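Long-range contact in paternally-expressed GENE 3 protein (Homo sapiens, PDB 4BHX), which induces apoptosis with SIAH1A and mediates p53-to-BAX death signalling as a DNA-binding zinc-finger protein, using this SCAN domain to form homo- or heterodimers that control gene expression: residues K65-V70 and L85-M91. Numbering follows the deposited sequence.
Sequences KLKPWV and LENYKEM. With EDO (1,2-ethanediol), chain J.
In the C-terminal part of the SCAN domain, the irregular tail after helix 78-85 packs against the start of helix 67-73 and the residues leading into it, through a Met-aromatic and edge-to-face cluster. Nearest CA pairs, K65-M91 (7.4 Å), L66-K89 (7.2 Å) and V70-L85 (8.4 Å), make the tail antiparallel to 65-70, whose turn is closed by the backbone hydrogen bond V70 N to L66 O (2.9 Å). W69's flat ring turns its edge to the face of Y88 (chi1 -131°), centroids 5.1 Å apart, planes at 85°: a T-shaped pair. Y88's terminal OH donates a weak hydrogen bond to W69 O (3.3 Å). Long, flexible M91 brings SD obliquely to 3.8 Å from W69's five-membered-ring centroid. Buried, branched L66 (m,t) splits its methyls: CD1 to L85 CD2 (3.8 Å), CD2 to M91 CB (4.0 Å). V70 CG2 reaches L85 CD2 (3.9 Å); K65's aliphatic chain brings CE 3.6 Å from K89 O. V70 and L85 also touch L59 and Y58 of helix 46-61: the C-terminal segment closing over a short helix of the all-helical SCAN domain.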
# COMPACT_ATOMS: atom_id res chain seq x y z
N LYS A 65 12.04 -13.58 7.18
CA LYS A 65 13.52 -13.45 6.95
C LYS A 65 13.89 -12.62 5.68
O LYS A 65 14.94 -11.98 5.61
CB LYS A 65 14.14 -14.84 6.85
CG LYS A 65 13.67 -15.60 5.61
CD LYS A 65 14.24 -17.00 5.49
CE LYS A 65 14.06 -17.51 4.08
NZ LYS A 65 13.74 -18.96 4.05
N LEU A 66 12.97 -12.55 4.74
CA LEU A 66 13.13 -11.71 3.56
C LEU A 66 12.59 -10.29 3.66
O LEU A 66 12.93 -9.44 2.84
CB LEU A 66 12.51 -12.40 2.33
CG LEU A 66 12.78 -13.89 2.07
CD1 LEU A 66 12.26 -14.30 0.71
CD2 LEU A 66 14.25 -14.23 2.15
N LYS A 67 11.75 -9.97 4.65
CA LYS A 67 11.16 -8.65 4.72
C LYS A 67 12.14 -7.48 4.80
O LYS A 67 11.94 -6.51 4.11
CB LYS A 67 10.12 -8.55 5.82
CG LYS A 67 8.84 -9.29 5.46
CD LYS A 67 7.68 -8.96 6.42
CE LYS A 67 6.44 -9.71 5.90
NZ LYS A 67 5.23 -9.32 6.59
N PRO A 68 13.19 -7.57 5.62
CA PRO A 68 14.14 -6.43 5.59
C PRO A 68 14.78 -6.20 4.22
O PRO A 68 14.97 -5.08 3.81
CB PRO A 68 15.18 -6.83 6.65
CG PRO A 68 14.46 -7.83 7.54
CD PRO A 68 13.62 -8.61 6.58
N TRP A 69 15.11 -7.26 3.53
CA TRP A 69 15.69 -7.20 2.20
C TRP A 69 14.74 -6.58 1.19
O TRP A 69 15.09 -5.62 0.48
CB TRP A 69 15.96 -8.60 1.75
CG TRP A 69 16.95 -9.30 2.63
CD1 TRP A 69 16.76 -9.77 3.95
CD2 TRP A 69 18.29 -9.64 2.27
NE1 TRP A 69 17.94 -10.36 4.38
CE2 TRP A 69 18.88 -10.29 3.38
CE3 TRP A 69 19.05 -9.46 1.12
CZ2 TRP A 69 20.20 -10.75 3.35
CZ3 TRP A 69 20.37 -9.91 1.11
CH2 TRP A 69 20.91 -10.56 2.21
N VAL A 70 13.52 -7.12 1.14
CA VAL A 70 12.53 -6.60 0.20
C VAL A 70 12.27 -5.15 0.42
O VAL A 70 12.18 -4.39 -0.56
CB VAL A 70 11.21 -7.43 0.23
CG1 VAL A 70 10.10 -6.67 -0.48
CG2 VAL A 70 11.45 -8.75 -0.47
N LEU A 85 12.32 -12.14 -5.68
CA LEU A 85 12.23 -13.30 -4.84
C LEU A 85 12.71 -14.54 -5.61
O LEU A 85 13.15 -15.51 -5.03
CB LEU A 85 10.81 -13.50 -4.29
CG LEU A 85 10.18 -12.32 -3.51
CD1 LEU A 85 8.67 -12.41 -3.59
CD2 LEU A 85 10.61 -12.20 -2.06
N GLU A 86 12.63 -14.53 -6.93
CA GLU A 86 13.19 -15.62 -7.70
C GLU A 86 14.75 -15.69 -7.51
O GLU A 86 15.34 -16.72 -7.84
CB GLU A 86 12.74 -15.50 -9.18
CG GLU A 86 11.32 -16.00 -9.43
CD GLU A 86 10.79 -15.80 -10.86
OE1 GLU A 86 11.10 -14.79 -11.53
OE2 GLU A 86 9.98 -16.65 -11.30
N ASN A 87 15.38 -14.65 -6.91
CA ASN A 87 16.86 -14.61 -6.69
C ASN A 87 17.45 -14.14 -5.30
O ASN A 87 18.65 -13.82 -5.21
CB ASN A 87 17.52 -13.79 -7.85
CG ASN A 87 17.54 -12.27 -7.62
OD1 ASN A 87 17.48 -11.49 -8.57
ND2 ASN A 87 17.64 -11.84 -6.37
N TYR A 88 16.65 -14.15 -4.22
CA TYR A 88 16.90 -13.56 -2.91
C TYR A 88 16.72 -14.60 -1.75
O TYR A 88 16.98 -14.32 -0.57
CB TYR A 88 15.81 -12.49 -2.74
CG TYR A 88 16.24 -11.13 -2.30
CD1 TYR A 88 17.49 -10.62 -2.62
CD2 TYR A 88 15.37 -10.34 -1.58
CE1 TYR A 88 17.88 -9.36 -2.22
CE2 TYR A 88 15.75 -9.08 -1.18
CZ TYR A 88 17.00 -8.60 -1.51
OH TYR A 88 17.38 -7.35 -1.09
N LYS A 89 16.16 -15.76 -2.10
CA LYS A 89 15.47 -16.65 -1.15
C LYS A 89 16.28 -17.53 -0.20
O LYS A 89 15.95 -17.61 0.99
CB LYS A 89 14.42 -17.54 -1.85
CG LYS A 89 14.33 -17.45 -3.38
CD LYS A 89 15.44 -18.17 -4.15
CE LYS A 89 14.88 -18.74 -5.44
NZ LYS A 89 13.96 -19.89 -5.19
N GLU A 90 17.28 -18.24 -0.71
CA GLU A 90 18.09 -19.16 0.12
C GLU A 90 18.89 -18.32 1.14
O GLU A 90 20.00 -17.87 0.84
CB GLU A 90 19.05 -20.01 -0.74
CG GLU A 90 18.42 -20.77 -1.91
CD GLU A 90 19.22 -20.64 -3.21
OE1 GLU A 90 20.10 -19.74 -3.30
OE2 GLU A 90 18.96 -21.42 -4.16
N MET A 91 18.30 -18.10 2.32
CA MET A 91 18.76 -17.06 3.26
C MET A 91 19.00 -17.63 4.66
O MET A 91 19.99 -17.29 5.33
CB MET A 91 17.73 -15.91 3.29
CG MET A 91 17.61 -15.10 4.58
SD MET A 91 18.29 -13.42 4.53
CE MET A 91 18.49 -13.03 6.28
C1 EDO J . 16.07 -2.55 6.11
O1 EDO J . 15.56 -3.80 5.70
C2 EDO J . 15.33 -1.55 5.24
O2 EDO J . 16.15 -0.40 5.13